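Local coordinates for protein monooxygenase (Agrobacterium tumefaciens, PDB 2I7G) that probably catalyses flavin-dependent oxygenation of an organic substrate, as a TIM-barrel member of the luciferase-like monooxygenase family, at residues 251-256 and 327-332; 195-200 and 216-221; 224-229 and 319-324. All blocks are in the same frame, centred on the assembly; numbering follows the deposited sequence.

Interaction 1 of 3, residues 251-256 and 327-332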
ATOM      1  N   ARG B 251     -25.825  -9.096   1.271  0.50 29.52           N
ATOM      2  CA  ARG B 251     -25.024 -10.103   0.560  0.50 28.27           C
ATOM      3  C   ARG B 251     -24.416 -10.983   1.632  0.50 26.71           C
ATOM      4  O   ARG B 251     -24.083 -10.501   2.724  0.50 25.12           O
ATOM      5  CB  ARG B 251     -23.895  -9.474  -0.282  0.50 28.66           C
ATOM      6  CG  ARG B 251     -24.312  -8.419  -1.329  0.50 31.52           C
ATOM      7  CD  ARG B 251     -24.754  -9.065  -2.634  0.50 36.61           C
ATOM      8  NE  ARG B 251     -25.167  -8.073  -3.620  0.50 40.36           N
ATOM      9  CZ  ARG B 251     -26.413  -7.631  -3.773  0.50 41.60           C
ATOM     10  NH1 ARG B 251     -26.684  -6.722  -4.701  0.50 42.59           N
ATOM     11  NH2 ARG B 251     -27.393  -8.096  -3.005  0.50 42.31           N
ATOM     12  N   THR B 252     -24.272 -12.272   1.332  1.00 25.29           N
ATOM     13  CA  THR B 252     -23.642 -13.176   2.274  1.00 24.67           C
ATOM     14  C   THR B 252     -22.553 -13.977   1.585  1.00 24.07           C
ATOM     15  O   THR B 252     -22.652 -14.347   0.397  1.00 24.33           O
ATOM     16  CB  THR B 252     -24.683 -14.125   2.933  1.00 24.81           C
ATOM     17  OG1 THR B 252     -25.354 -14.861   1.907  1.00 26.83           O
ATOM     18  CG2 THR B 252     -25.742 -13.320   3.779  1.00 25.17           C
ATOM     19  N   SER B 253     -21.517 -14.294   2.344  1.00 23.00           N
ATOM     20  CA  SER B 253     -20.441 -15.141   1.863  1.00 23.15           C
ATOM     21  C   SER B 253     -20.174 -16.187   2.953  1.00 22.31           C
ATOM     22  O   SER B 253     -20.392 -15.949   4.171  1.00 21.41           O
ATOM     23  CB  SER B 253     -19.159 -14.283   1.660  1.00 23.42           C
ATOM     24  OG  SER B 253     -18.132 -15.100   1.144  1.00 29.97           O
ATOM     25  N   ILE B 254     -19.671 -17.337   2.527  1.00 22.35           N
ATOM     26  CA  ILE B 254     -19.038 -18.239   3.494  1.00 23.96           C
ATOM     27  C   ILE B 254     -17.549 -18.349   3.172  1.00 23.69           C
ATOM     28  O   ILE B 254     -17.147 -18.417   1.991  1.00 24.60           O
ATOM     29  CB  ILE B 254     -19.736 -19.613   3.616  1.00 23.66           C
ATOM     30  CG1 ILE B 254     -19.583 -20.445   2.321  1.00 24.16           C
ATOM     31  CG2 ILE B 254     -21.243 -19.437   4.082  1.00 22.48           C
ATOM     32  CD1 ILE B 254     -20.223 -21.862   2.395  1.00 23.90           C
ATOM     33  N   ASN B 255     -16.734 -18.335   4.223  1.00 23.65           N
ATOM     34  CA  ASN B 255     -15.279 -18.359   4.099  1.00 23.13           C
ATOM     35  C   ASN B 255     -14.834 -19.673   4.749  1.00 23.72           C
ATOM     36  O   ASN B 255     -15.039 -19.863   5.932  1.00 23.42           O
ATOM     37  CB  ASN B 255     -14.669 -17.210   4.894  1.00 23.11           C
ATOM     38  CG  ASN B 255     -14.978 -15.839   4.316  1.00 27.12           C
ATOM     39  OD1 ASN B 255     -15.701 -15.690   3.339  1.00 29.30           O
ATOM     40  ND2 ASN B 255     -14.423 -14.812   4.968  1.00 26.62           N
ATOM     41  N   VAL B 256     -14.256 -20.571   3.961  1.00 22.47           N
ATOM     42  CA  VAL B 256     -13.971 -21.917   4.433  1.00 22.90           C
ATOM     43  C   VAL B 256     -12.523 -22.315   4.098  1.00 23.39           C
ATOM     44  O   VAL B 256     -11.890 -21.743   3.179  1.00 24.88           O
ATOM     45  CB  VAL B 256     -14.943 -22.947   3.774  1.00 23.41           C
ATOM     46  CG1 VAL B 256     -16.380 -22.516   3.980  1.00 22.55           C
ATOM     47  CG2 VAL B 256     -14.666 -23.135   2.256  1.00 24.47           C
ATOM     48  N   ASN B 327     -25.960 -18.443   0.040  1.00 23.01           N
ATOM     49  CA  ASN B 327     -24.898 -17.461  -0.016  1.00 22.41           C
ATOM     50  C   ASN B 327     -24.634 -16.962  -1.433  1.00 23.10           C
ATOM     51  O   ASN B 327     -24.704 -17.741  -2.393  1.00 23.69           O
ATOM     52  CB  ASN B 327     -23.605 -18.053   0.575  1.00 21.84           C
ATOM     53  CG  ASN B 327     -23.189 -19.400  -0.091  1.00 21.57           C
ATOM     54  OD1 ASN B 327     -23.956 -20.374  -0.127  1.00 19.64           O
ATOM     55  ND2 ASN B 327     -21.963 -19.450  -0.618  1.00 21.78           N
ATOM     56  N   ASP B 328     -24.269 -15.683  -1.534  1.00 23.01           N
ATOM     57  CA  ASP B 328     -23.877 -15.010  -2.806  1.00 23.70           C
ATOM     58  C   ASP B 328     -22.422 -15.235  -3.217  1.00 23.28           C
ATOM     59  O   ASP B 328     -22.047 -15.057  -4.381  1.00 24.48           O
ATOM     60  CB  ASP B 328     -24.060 -13.510  -2.634  1.00 23.65           C
ATOM     61  CG  ASP B 328     -25.491 -13.174  -2.309  1.00 27.04           C
ATOM     62  OD1 ASP B 328     -26.365 -13.351  -3.186  1.00 31.45           O
ATOM     63  OD2 ASP B 328     -25.743 -12.798  -1.151  1.00 29.71           O
ATOM     64  N   ARG B 329     -21.611 -15.592  -2.240  1.00 22.78           N
ATOM     65  CA  ARG B 329     -20.194 -15.662  -2.452  1.00 22.63           C
ATOM     66  C   ARG B 329     -19.624 -16.838  -1.630  1.00 21.42           C
ATOM     67  O   ARG B 329     -20.143 -17.148  -0.557  1.00 21.28           O
ATOM     68  CB  ARG B 329     -19.562 -14.297  -2.081  1.00 23.38           C
ATOM     69  CG  ARG B 329     -18.024 -14.296  -2.115  1.00 23.36           C
ATOM     70  CD  ARG B 329     -17.461 -12.895  -1.741  1.00 25.72           C
ATOM     71  NE  ARG B 329     -17.669 -11.908  -2.792  1.00 27.85           N
ATOM     72  CZ  ARG B 329     -17.141 -10.661  -2.774  1.00 28.73           C
ATOM     73  NH1 ARG B 329     -16.401 -10.249  -1.760  1.00 28.83           N
ATOM     74  NH2 ARG B 329     -17.342  -9.856  -3.791  1.00 28.01           N
ATOM     75  N   PHE B 330     -18.591 -17.479  -2.173  1.00 20.89           N
ATOM     76  CA  PHE B 330     -17.900 -18.617  -1.550  1.00 20.58           C
ATOM     77  C   PHE B 330     -16.417 -18.345  -1.660  1.00 21.24           C
ATOM     78  O   PHE B 330     -15.907 -18.211  -2.783  1.00 21.75           O
ATOM     79  CB  PHE B 330     -18.263 -19.942  -2.262  1.00 20.32           C
ATOM     80  CG  PHE B 330     -17.477 -21.121  -1.795  1.00 22.66           C
ATOM     81  CD1 PHE B 330     -17.906 -21.854  -0.674  1.00 23.10           C
ATOM     82  CD2 PHE B 330     -16.294 -21.512  -2.457  1.00 19.96           C
ATOM     83  CE1 PHE B 330     -17.176 -22.943  -0.196  1.00 21.23           C
ATOM     84  CE2 PHE B 330     -15.577 -22.654  -2.018  1.00 20.77           C
ATOM     85  CZ  PHE B 330     -16.008 -23.353  -0.870  1.00 22.32           C
ATOM     86  N   LEU B 331     -15.701 -18.279  -0.528  1.00 20.90           N
ATOM     87  CA  LEU B 331     -14.271 -18.019  -0.517  1.00 21.55           C
ATOM     88  C   LEU B 331     -13.510 -19.184   0.129  1.00 21.94           C
ATOM     89  O   LEU B 331     -13.818 -19.593   1.248  1.00 22.63           O
ATOM     90  CB  LEU B 331     -13.941 -16.735   0.268  1.00 22.54           C
ATOM     91  CG  LEU B 331     -14.381 -15.380  -0.278  1.00 25.08           C
ATOM     92  CD1 LEU B 331     -13.628 -14.286   0.564  1.00 27.33           C
ATOM     93  CD2 LEU B 331     -14.088 -15.245  -1.807  1.00 25.72           C
ATOM     94  N   LEU B 332     -12.506 -19.686  -0.582  1.00 22.62           N
ATOM     95  CA  LEU B 332     -11.800 -20.894  -0.151  1.00 22.15           C
ATOM     96  C   LEU B 332     -10.361 -20.533   0.221  1.00 22.60           C
ATOM     97  O   LEU B 332      -9.667 -19.890  -0.600  1.00 22.81           O
ATOM     98  CB  LEU B 332     -11.812 -21.860  -1.349  1.00 22.84           C
ATOM     99  CG  LEU B 332     -11.117 -23.192  -1.100  1.00 23.36           C
ATOM    100  CD1 LEU B 332     -11.763 -23.984   0.070  1.00 23.64           C
ATOM    101  CD2 LEU B 332     -11.018 -24.067  -2.451  1.00 22.76           C
TER
HETATM  102  O   HOH W   1     -27.573 -13.563   0.512  1.00 42.65           O
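D328 pairs with T252 through both side chain and backbone. Its carboxylate OD2 accepts the backbone T252 N at 2.9 Å on the anti lone pair, the one directed away from the other carboxylate oxygen. In return D328 N donates to T252 O, which also receives a weak bond from R329 N. A water donates to OD2 and hydrogen-bonds T252 OG1, closing a small polar cluster. This cluster lies at the start of two neighbouring parallel strands in the wall of a TIM barrel, whose axes cross at -16°.

Further along, L331 N to I254 O and V256 N to L331 O, both 2.9 Å, are nearly linear bonds. R329 O takes two good bonds, from I254 N tilted to one face of its carbonyl plane and from the amide ND2 of N327 well above the other. N327 manages this because its CG is tucked between backbone N and carbonyl carbon (chi1 54°), which sends ND2 forward to R329 O at 2.9 Å. An asparagine suits the spot, being short and carrying a donor.

S253, R329, N255 and L331 face the barrel interior. The methylenes of R329 run past the small S253, whose OG lies 3.4 Å from R329 CG and bonds weakly to R329 O; the guanidinium goes on to salt bridges with E23 and E128, so its buried charge is met inside the barrel. On the other face, I254, V256, F330 and L332 form an apolar layer, with I254 also touching F233 of helix 230-242. I254 CD1 sits in plane at the edge of the F330 ring, 3.8 Å from its CD1, while V256 CG2 approaches obliquely to 3.4 Å from F330 CZ.

Interaction 2 of 3, residues 195-200 and 216-221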
ATOM      1  N   PRO B 195     -17.080  -1.289  -1.899  1.00 27.01           N
ATOM      2  CA  PRO B 195     -17.711  -2.319  -1.054  1.00 26.53           C
ATOM      3  C   PRO B 195     -16.963  -2.536   0.272  1.00 25.79           C
ATOM      4  O   PRO B 195     -15.699  -2.565   0.319  1.00 26.10           O
ATOM      5  CB  PRO B 195     -17.728  -3.576  -1.941  1.00 26.80           C
ATOM      6  CG  PRO B 195     -17.473  -3.043  -3.354  1.00 28.39           C
ATOM      7  CD  PRO B 195     -16.631  -1.845  -3.194  1.00 28.09           C
ATOM      8  N   VAL B 196     -17.753  -2.589   1.344  1.00 23.61           N
ATOM      9  CA  VAL B 196     -17.246  -2.923   2.662  1.00 23.79           C
ATOM     10  C   VAL B 196     -18.075  -4.112   3.178  1.00 23.07           C
ATOM     11  O   VAL B 196     -19.309  -4.014   3.283  1.00 24.07           O
ATOM     12  CB  VAL B 196     -17.336  -1.738   3.629  1.00 23.98           C
ATOM     13  CG1 VAL B 196     -16.932  -2.183   5.051  1.00 25.04           C
ATOM     14  CG2 VAL B 196     -16.417  -0.596   3.121  1.00 21.46           C
ATOM     15  N   TRP B 197     -17.391  -5.220   3.403  1.00 22.56           N
ATOM     16  CA  TRP B 197     -17.984  -6.433   3.986  1.00 23.25           C
ATOM     17  C   TRP B 197     -17.559  -6.537   5.437  1.00 22.75           C
ATOM     18  O   TRP B 197     -16.468  -6.114   5.797  1.00 24.39           O
ATOM     19  CB  TRP B 197     -17.442  -7.695   3.271  1.00 23.38           C
ATOM     20  CG  TRP B 197     -18.002  -7.897   1.897  1.00 24.24           C
ATOM     21  CD1 TRP B 197     -17.773  -7.118   0.779  1.00 25.02           C
ATOM     22  CD2 TRP B 197     -18.851  -8.964   1.479  1.00 21.77           C
ATOM     23  NE1 TRP B 197     -18.458  -7.642  -0.294  1.00 25.40           N
ATOM     24  CE2 TRP B 197     -19.116  -8.776   0.107  1.00 24.47           C
ATOM     25  CE3 TRP B 197     -19.446 -10.055   2.144  1.00 23.90           C
ATOM     26  CZ2 TRP B 197     -19.954  -9.631  -0.621  1.00 26.05           C
ATOM     27  CZ3 TRP B 197     -20.270 -10.915   1.410  1.00 24.67           C
ATOM     28  CH2 TRP B 197     -20.508 -10.695   0.039  1.00 24.82           C
ATOM     29  N   ILE B 198     -18.400  -7.154   6.264  1.00 22.14           N
ATOM     30  CA  ILE B 198     -18.079  -7.414   7.640  1.00 22.33           C
ATOM     31  C   ILE B 198     -17.825  -8.930   7.797  1.00 22.98           C
ATOM     32  O   ILE B 198     -18.715  -9.761   7.534  1.00 23.43           O
ATOM     33  CB  ILE B 198     -19.217  -6.949   8.584  1.00 23.17           C
ATOM     34  CG1 ILE B 198     -19.492  -5.456   8.408  1.00 23.12           C
ATOM     35  CG2 ILE B 198     -18.889  -7.301  10.050  1.00 24.76           C
ATOM     36  CD1 ILE B 198     -18.294  -4.551   8.499  1.00 23.13           C
ATOM     37  N   ALA B 199     -16.626  -9.279   8.240  1.00 22.97           N
ATOM     38  CA  ALA B 199     -16.301 -10.681   8.569  1.00 23.13           C
ATOM     39  C   ALA B 199     -16.798 -11.007   9.967  1.00 24.93           C
ATOM     40  O   ALA B 199     -16.566 -10.250  10.922  1.00 24.39           O
ATOM     41  CB  ALA B 199     -14.779 -10.925   8.465  1.00 25.25           C
ATOM     42  N   VAL B 200     -17.482 -12.135  10.088  1.00 25.94           N
ATOM     43  CA  VAL B 200     -18.046 -12.562  11.367  1.00 29.97           C
ATOM     44  C   VAL B 200     -17.631 -14.026  11.612  1.00 31.67           C
ATOM     45  O   VAL B 200     -17.466 -14.798  10.654  1.00 32.18           O
ATOM     46  CB  VAL B 200     -19.576 -12.358  11.386  1.00 29.66           C
ATOM     47  CG1 VAL B 200     -19.915 -10.881  11.194  1.00 29.59           C
ATOM     48  CG2 VAL B 200     -20.299 -13.195  10.288  1.00 30.04           C
ATOM     49  N   PRO B 216     -23.024  -6.264   3.749  1.00 22.40           N
ATOM     50  CA  PRO B 216     -22.793  -7.680   3.412  1.00 22.76           C
ATOM     51  C   PRO B 216     -21.916  -8.326   4.497  1.00 22.66           C
ATOM     52  O   PRO B 216     -21.109  -7.639   5.139  1.00 23.01           O
ATOM     53  CB  PRO B 216     -21.971  -7.641   2.100  1.00 24.06           C
ATOM     54  CG  PRO B 216     -21.966  -6.212   1.646  1.00 24.52           C
ATOM     55  CD  PRO B 216     -22.474  -5.333   2.738  1.00 23.44           C
ATOM     56  N   VAL B 217     -22.125  -9.616   4.719  1.00 21.69           N
ATOM     57  CA  VAL B 217     -21.437 -10.335   5.787  1.00 22.63           C
ATOM     58  C   VAL B 217     -20.722 -11.559   5.233  1.00 22.49           C
ATOM     59  O   VAL B 217     -21.226 -12.248   4.315  1.00 23.33           O
ATOM     60  CB  VAL B 217     -22.366 -10.745   6.959  1.00 21.67           C
ATOM     61  CG1 VAL B 217     -22.847  -9.496   7.699  1.00 26.91           C
ATOM     62  CG2 VAL B 217     -23.581 -11.583   6.471  1.00 20.80           C
ATOM     63  N   ALA B 218     -19.549 -11.838   5.788  1.00 22.70           N
ATOM     64  CA  ALA B 218     -18.786 -13.049   5.395  1.00 22.64           C
ATOM     65  C   ALA B 218     -18.589 -13.875   6.658  1.00 23.26           C
ATOM     66  O   ALA B 218     -17.921 -13.421   7.589  1.00 25.42           O
ATOM     67  CB  ALA B 218     -17.427 -12.653   4.791  1.00 22.19           C
ATOM     68  N   LEU B 219     -19.162 -15.068   6.678  1.00 22.41           N
ATOM     69  CA  LEU B 219     -19.105 -15.953   7.820  1.00 23.78           C
ATOM     70  C   LEU B 219     -17.962 -16.984   7.712  1.00 23.64           C
ATOM     71  O   LEU B 219     -17.909 -17.775   6.760  1.00 23.10           O
ATOM     72  CB  LEU B 219     -20.422 -16.713   7.882  1.00 24.27           C
ATOM     73  CG  LEU B 219     -20.600 -17.650   9.060  1.00 26.51           C
ATOM     74  CD1 LEU B 219     -20.425 -16.957  10.454  1.00 27.59           C
ATOM     75  CD2 LEU B 219     -22.019 -18.223   8.908  1.00 28.45           C
ATOM     76  N   ALA B 220     -17.084 -17.004   8.706  1.00 25.45           N
ATOM     77  CA  ALA B 220     -16.049 -18.068   8.788  1.00 26.35           C
ATOM     78  C   ALA B 220     -16.667 -19.386   9.302  1.00 27.47           C
ATOM     79  O   ALA B 220     -17.303 -19.419  10.365  1.00 27.68           O
ATOM     80  CB  ALA B 220     -14.887 -17.612   9.673  1.00 28.00           C
ATOM     81  N   ILE B 221     -16.527 -20.462   8.524  1.00 26.64           N
ATOM     82  CA  ILE B 221     -17.084 -21.778   8.901  1.00 28.59           C
ATOM     83  C   ILE B 221     -15.956 -22.597   9.519  1.00 30.85           C
ATOM     84  O   ILE B 221     -15.107 -23.154   8.812  1.00 31.96           O
ATOM     85  CB  ILE B 221     -17.678 -22.563   7.696  1.00 28.41           C
ATOM     86  CG1 ILE B 221     -18.698 -21.716   6.900  1.00 28.91           C
ATOM     87  CG2 ILE B 221     -18.273 -23.954   8.156  1.00 27.56           C
ATOM     88  CD1 ILE B 221     -19.836 -21.170   7.729  1.00 29.46           C
TER
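Strands 196-200 and 217-220 run parallel, 4.6 Å apart at closest and crossing at -25°, and are joined by alternating backbone bonds: I198 N to P216 O, A218 N to I198 O, V200 N to A218 O, and A220 N to V200 O. P216 has no N-H to give, but at the entry of its strand it needs only its carbonyl, which takes I198 N at 3.0 Å.

Its ring also packs on W197. P216 CB stands over the six-membered ring of W197, 3.4 Å from the centroid and 12° off the normal, a CH-pi contact in which the broad, electron-rich indole face receives the C-H bonds of the rigid proline ring. W197 CG lies anti to the carbonyl carbon (chi1 -74°), which lets the indole swing across to the neighbouring strand. There V217 O meets the edge of the ring in its plane, 3.3 Å from CZ3. Beyond, the indole also touches S253, R251 and E128.

A199 and A218 share the face turned into the barrel, where their single methyl groups take little room. I198, V200, V217 and L219 lie on the opposite face, and V217 and L219 pack on helix 230-242. V200 CG2 meets L219 CD1 at 3.8 Å, crossing it at about a right angle. With helix 204-212 between them, the two strands make a beta-alpha-beta crossover, the repeating unit of the TIM barrel.

Interaction 3 of 3, residues 224-229 and 319-324. With SO4 (sulfate ion), chain F.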
ATOM      1  N   GLY B 224     -17.016 -28.467  13.166  1.00 32.53           N
ATOM      2  CA  GLY B 224     -18.314 -29.127  13.127  1.00 31.25           C
ATOM      3  C   GLY B 224     -18.897 -29.154  11.733  1.00 30.17           C
ATOM      4  O   GLY B 224     -18.190 -28.970  10.731  1.00 30.63           O
ATOM      5  N   GLU B 225     -20.184 -29.438  11.663  1.00 28.13           N
ATOM      6  CA  GLU B 225     -20.869 -29.506  10.382  1.00 26.95           C
ATOM      7  C   GLU B 225     -21.246 -28.119   9.948  1.00 26.04           C
ATOM      8  O   GLU B 225     -21.703 -27.313  10.760  1.00 25.97           O
ATOM      9  CB  GLU B 225     -22.092 -30.420  10.481  1.00 25.78           C
ATOM     10  CG  GLU B 225     -21.686 -31.857  10.817  1.00 29.44           C
ATOM     11  CD  GLU B 225     -22.817 -32.855  10.645  1.00 30.96           C
ATOM     12  OE1 GLU B 225     -23.984 -32.448  10.428  1.00 32.71           O
ATOM     13  OE2 GLU B 225     -22.525 -34.060  10.697  1.00 30.73           O
ATOM     14  N   TYR B 226     -21.021 -27.818   8.677  1.00 25.12           N
ATOM     15  CA  TYR B 226     -21.303 -26.474   8.188  1.00 24.27           C
ATOM     16  C   TYR B 226     -22.765 -26.073   8.423  1.00 23.37           C
ATOM     17  O   TYR B 226     -23.029 -24.903   8.677  1.00 23.94           O
ATOM     18  CB  TYR B 226     -20.867 -26.260   6.725  1.00 23.94           C
ATOM     19  CG  TYR B 226     -21.649 -27.012   5.673  1.00 24.09           C
ATOM     20  CD1 TYR B 226     -21.100 -28.116   5.019  1.00 24.20           C
ATOM     21  CD2 TYR B 226     -22.881 -26.551   5.238  1.00 25.16           C
ATOM     22  CE1 TYR B 226     -21.805 -28.800   4.002  1.00 26.76           C
ATOM     23  CE2 TYR B 226     -23.602 -27.220   4.221  1.00 25.44           C
ATOM     24  CZ  TYR B 226     -23.060 -28.325   3.614  1.00 26.93           C
ATOM     25  OH  TYR B 226     -23.770 -28.954   2.635  1.00 26.69           O
ATOM     26  N   ARG B 227     -23.668 -27.060   8.357  0.50 23.65           N
ATOM     27  CA  ARG B 227     -25.112 -26.855   8.550  0.50 23.81           C
ATOM     28  C   ARG B 227     -25.437 -26.071   9.805  0.50 23.81           C
ATOM     29  O   ARG B 227     -26.409 -25.301   9.839  0.50 23.63           O
ATOM     30  CB  ARG B 227     -25.843 -28.206   8.661  0.50 24.33           C
ATOM     31  CG  ARG B 227     -26.113 -28.854   7.360  0.50 26.37           C
ATOM     32  CD  ARG B 227     -27.022 -30.047   7.560  0.50 24.95           C
ATOM     33  NE  ARG B 227     -26.356 -31.217   8.145  0.50 26.86           N
ATOM     34  CZ  ARG B 227     -26.930 -32.421   8.224  0.50 27.01           C
ATOM     35  NH1 ARG B 227     -28.165 -32.592   7.771  0.50 28.36           N
ATOM     36  NH2 ARG B 227     -26.280 -33.445   8.756  0.50 24.76           N
ATOM     37  N   ARG B 228     -24.648 -26.294  10.850  1.00 23.32           N
ATOM     38  CA  ARG B 228     -24.936 -25.712  12.165  1.00 24.71           C
ATOM     39  C   ARG B 228     -24.883 -24.174  12.156  1.00 23.71           C
ATOM     40  O   ARG B 228     -25.460 -23.510  13.029  1.00 23.35           O
ATOM     41  CB  ARG B 228     -24.031 -26.288  13.240  1.00 25.06           C
ATOM     42  CG  ARG B 228     -22.692 -25.719  13.293  1.00 30.15           C
ATOM     43  CD  ARG B 228     -21.927 -26.327  14.455  1.00 40.33           C
ATOM     44  NE  ARG B 228     -20.551 -25.828  14.479  1.00 45.44           N
ATOM     45  CZ  ARG B 228     -20.146 -24.785  15.199  1.00 48.22           C
ATOM     46  NH1 ARG B 228     -21.019 -24.114  15.953  1.00 49.25           N
ATOM     47  NH2 ARG B 228     -18.868 -24.405  15.154  1.00 47.59           N
ATOM     48  N   PHE B 229     -24.169 -23.622  11.174  1.00 23.23           N
ATOM     49  CA  PHE B 229     -24.033 -22.154  11.020  1.00 23.45           C
ATOM     50  C   PHE B 229     -25.225 -21.469  10.337  1.00 23.43           C
ATOM     51  O   PHE B 229     -25.378 -20.232  10.428  1.00 23.62           O
ATOM     52  CB  PHE B 229     -22.740 -21.857  10.224  1.00 24.17           C
ATOM     53  CG  PHE B 229     -21.486 -22.166  10.990  1.00 26.74           C
ATOM     54  CD1 PHE B 229     -20.918 -21.209  11.825  1.00 30.39           C
ATOM     55  CD2 PHE B 229     -20.876 -23.409  10.887  1.00 28.69           C
ATOM     56  CE1 PHE B 229     -19.755 -21.472  12.553  1.00 32.52           C
ATOM     57  CE2 PHE B 229     -19.709 -23.703  11.614  1.00 30.53           C
ATOM     58  CZ  PHE B 229     -19.144 -22.716  12.451  1.00 31.08           C
ATOM     59  N   ILE B 319     -22.341 -26.542  -4.029  1.00 22.40           N
ATOM     60  CA  ILE B 319     -23.759 -26.513  -4.468  1.00 22.55           C
ATOM     61  C   ILE B 319     -24.714 -26.838  -3.296  1.00 22.84           C
ATOM     62  O   ILE B 319     -25.713 -26.140  -3.093  1.00 22.51           O
ATOM     63  CB  ILE B 319     -24.013 -27.482  -5.681  1.00 22.72           C
ATOM     64  CG1 ILE B 319     -23.304 -26.928  -6.934  1.00 22.15           C
ATOM     65  CG2 ILE B 319     -25.505 -27.721  -5.900  1.00 24.70           C
ATOM     66  CD1 ILE B 319     -22.982 -28.004  -7.995  1.00 23.42           C
ATOM     67  N   LYS B 320     -24.385 -27.876  -2.535  0.50 22.93           N
ATOM     68  CA  LYS B 320     -25.177 -28.272  -1.376  0.50 23.22           C
ATOM     69  C   LYS B 320     -25.189 -27.173  -0.309  0.50 23.33           C
ATOM     70  O   LYS B 320     -26.242 -26.862   0.272  0.50 22.96           O
ATOM     71  CB  LYS B 320     -24.661 -29.594  -0.808  0.50 23.25           C
ATOM     72  CG  LYS B 320     -25.104 -30.803  -1.616  0.50 23.55           C
ATOM     73  CD  LYS B 320     -26.607 -31.050  -1.427  0.50 27.69           C
ATOM     74  CE  LYS B 320     -27.066 -32.281  -2.207  0.50 32.31           C
ATOM     75  NZ  LYS B 320     -26.530 -33.543  -1.586  0.50 35.88           N
ATOM     76  N   ALA B 321     -24.022 -26.582  -0.068  1.00 22.79           N
ATOM     77  CA  ALA B 321     -23.897 -25.515   0.912  1.00 23.79           C
ATOM     78  C   ALA B 321     -24.758 -24.299   0.492  1.00 23.87           C
ATOM     79  O   ALA B 321     -25.389 -23.633   1.326  1.00 23.09           O
ATOM     80  CB  ALA B 321     -22.403 -25.147   1.114  1.00 23.59           C
ATOM     81  N   HIS B 322     -24.817 -24.030  -0.805  1.00 23.69           N
ATOM     82  CA  HIS B 322     -25.730 -22.985  -1.266  1.00 23.99           C
ATOM     83  C   HIS B 322     -27.199 -23.305  -0.923  1.00 24.13           C
ATOM     84  O   HIS B 322     -27.966 -22.384  -0.578  1.00 23.92           O
ATOM     85  CB  HIS B 322     -25.540 -22.682  -2.746  1.00 23.97           C
ATOM     86  CG  HIS B 322     -26.540 -21.717  -3.286  1.00 25.81           C
ATOM     87  ND1 HIS B 322     -26.371 -20.344  -3.227  1.00 29.73           N
ATOM     88  CD2 HIS B 322     -27.751 -21.926  -3.844  1.00 25.16           C
ATOM     89  CE1 HIS B 322     -27.440 -19.759  -3.750  1.00 25.46           C
ATOM     90  NE2 HIS B 322     -28.286 -20.697  -4.134  1.00 28.84           N
ATOM     91  N   GLY B 323     -27.612 -24.568  -1.032  1.00 24.02           N
ATOM     92  CA  GLY B 323     -29.010 -24.901  -0.720  1.00 24.91           C
ATOM     93  C   GLY B 323     -29.290 -24.575   0.742  1.00 25.24           C
ATOM     94  O   GLY B 323     -30.407 -24.221   1.108  1.00 25.91           O
ATOM     95  N   VAL B 324     -28.256 -24.666   1.574  1.00 25.00           N
ATOM     96  CA  VAL B 324     -28.378 -24.437   3.005  1.00 24.96           C
ATOM     97  C   VAL B 324     -28.330 -22.930   3.358  1.00 25.79           C
ATOM     98  O   VAL B 324     -29.189 -22.434   4.111  1.00 25.44           O
ATOM     99  CB  VAL B 324     -27.314 -25.231   3.780  1.00 25.67           C
ATOM    100  CG1 VAL B 324     -27.279 -24.806   5.270  1.00 26.78           C
ATOM    101  CG2 VAL B 324     -27.542 -26.740   3.619  1.00 25.79           C
TER
HETATM  102  S   SO4 F 703     -13.971 -30.081  12.958  0.70 26.41           S
HETATM  103  O1  SO4 F 703     -13.788 -28.720  13.429  0.70 41.54           O
HETATM  104  O2  SO4 F 703     -15.193 -30.127  12.192  0.70 41.01           O
HETATM  105  O3  SO4 F 703     -12.860 -30.469  12.122  0.70 41.19           O
HETATM  106  O4  SO4 F 703     -14.122 -30.985  14.089  0.70 41.52           O
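Y226 reaches from its loop to A321 and V324 on helix 311-325. Its CB points toward that helix and rests against I221. CG sits between the backbone N and the carbonyl carbon, and this torsion (chi1 69°) aims the ring at the helix, so that its CE2, CZ and OH end meets it. CE2 meets most: A321 CA is 3.7 Å away and A321 CB, over one face of the ring, 3.9 Å. At the ring edge, V324 CG2 comes to 4.0 Å from the same CE2. CZ continues over A321, and the phenolic OH ends 3.6 Å from both A321 N and K320 CB, beside the aliphatic root of a lysine whose chain leads off elsewhere.

Alanine, with a single methyl, lets the ring end come close to the helix backbone, while branched V324 can send CG2 to the ring and CG1 toward R227 CA. The contact thus joins the loop that follows strand 217-220 of the TIM barrel to a helix of its outer layer.

Residues 226-229 have helical backbone angles, and R228 N to E225 O and F229 N to Y226 O fold them into a tight turn. R227 lies along the outer side of it; in one of its two modelled conformers it makes tentative salt bridges, NH2 with E225 OE1 at 3.0 Å and NE with E303. At the loop's start, G224 has a positive phi of 74°, readily adopted without a side chain, and its N donates to sulfate O2 at 2.7 Å; W288 NE1 holds the same ion, probably a component of the crystallisation solution.

Interactions 1 and 2 are buried barrel wall. Strand 217-220 lies between strands 196-200 and 252-260, so the two pairings are consecutive parts of one parallel sheet, and S253 N and N255 N probably donate to V217 O and L219 O. Both depend on regular backbone bonds, but interaction 1 adds a carboxylate, an asparagine amide and a buried arginine, whereas interaction 2 adds an indole on a proline. Interaction 3, its centre about 18 Å from the centre of the chain, touches through apolar packing with charged side chains at its exposed side. It meets the wall where I254 CD1 packs on A321 CB, I221 packs on Y226 and F229, and H322 ND1 probably hydrogen-bonds N327 O.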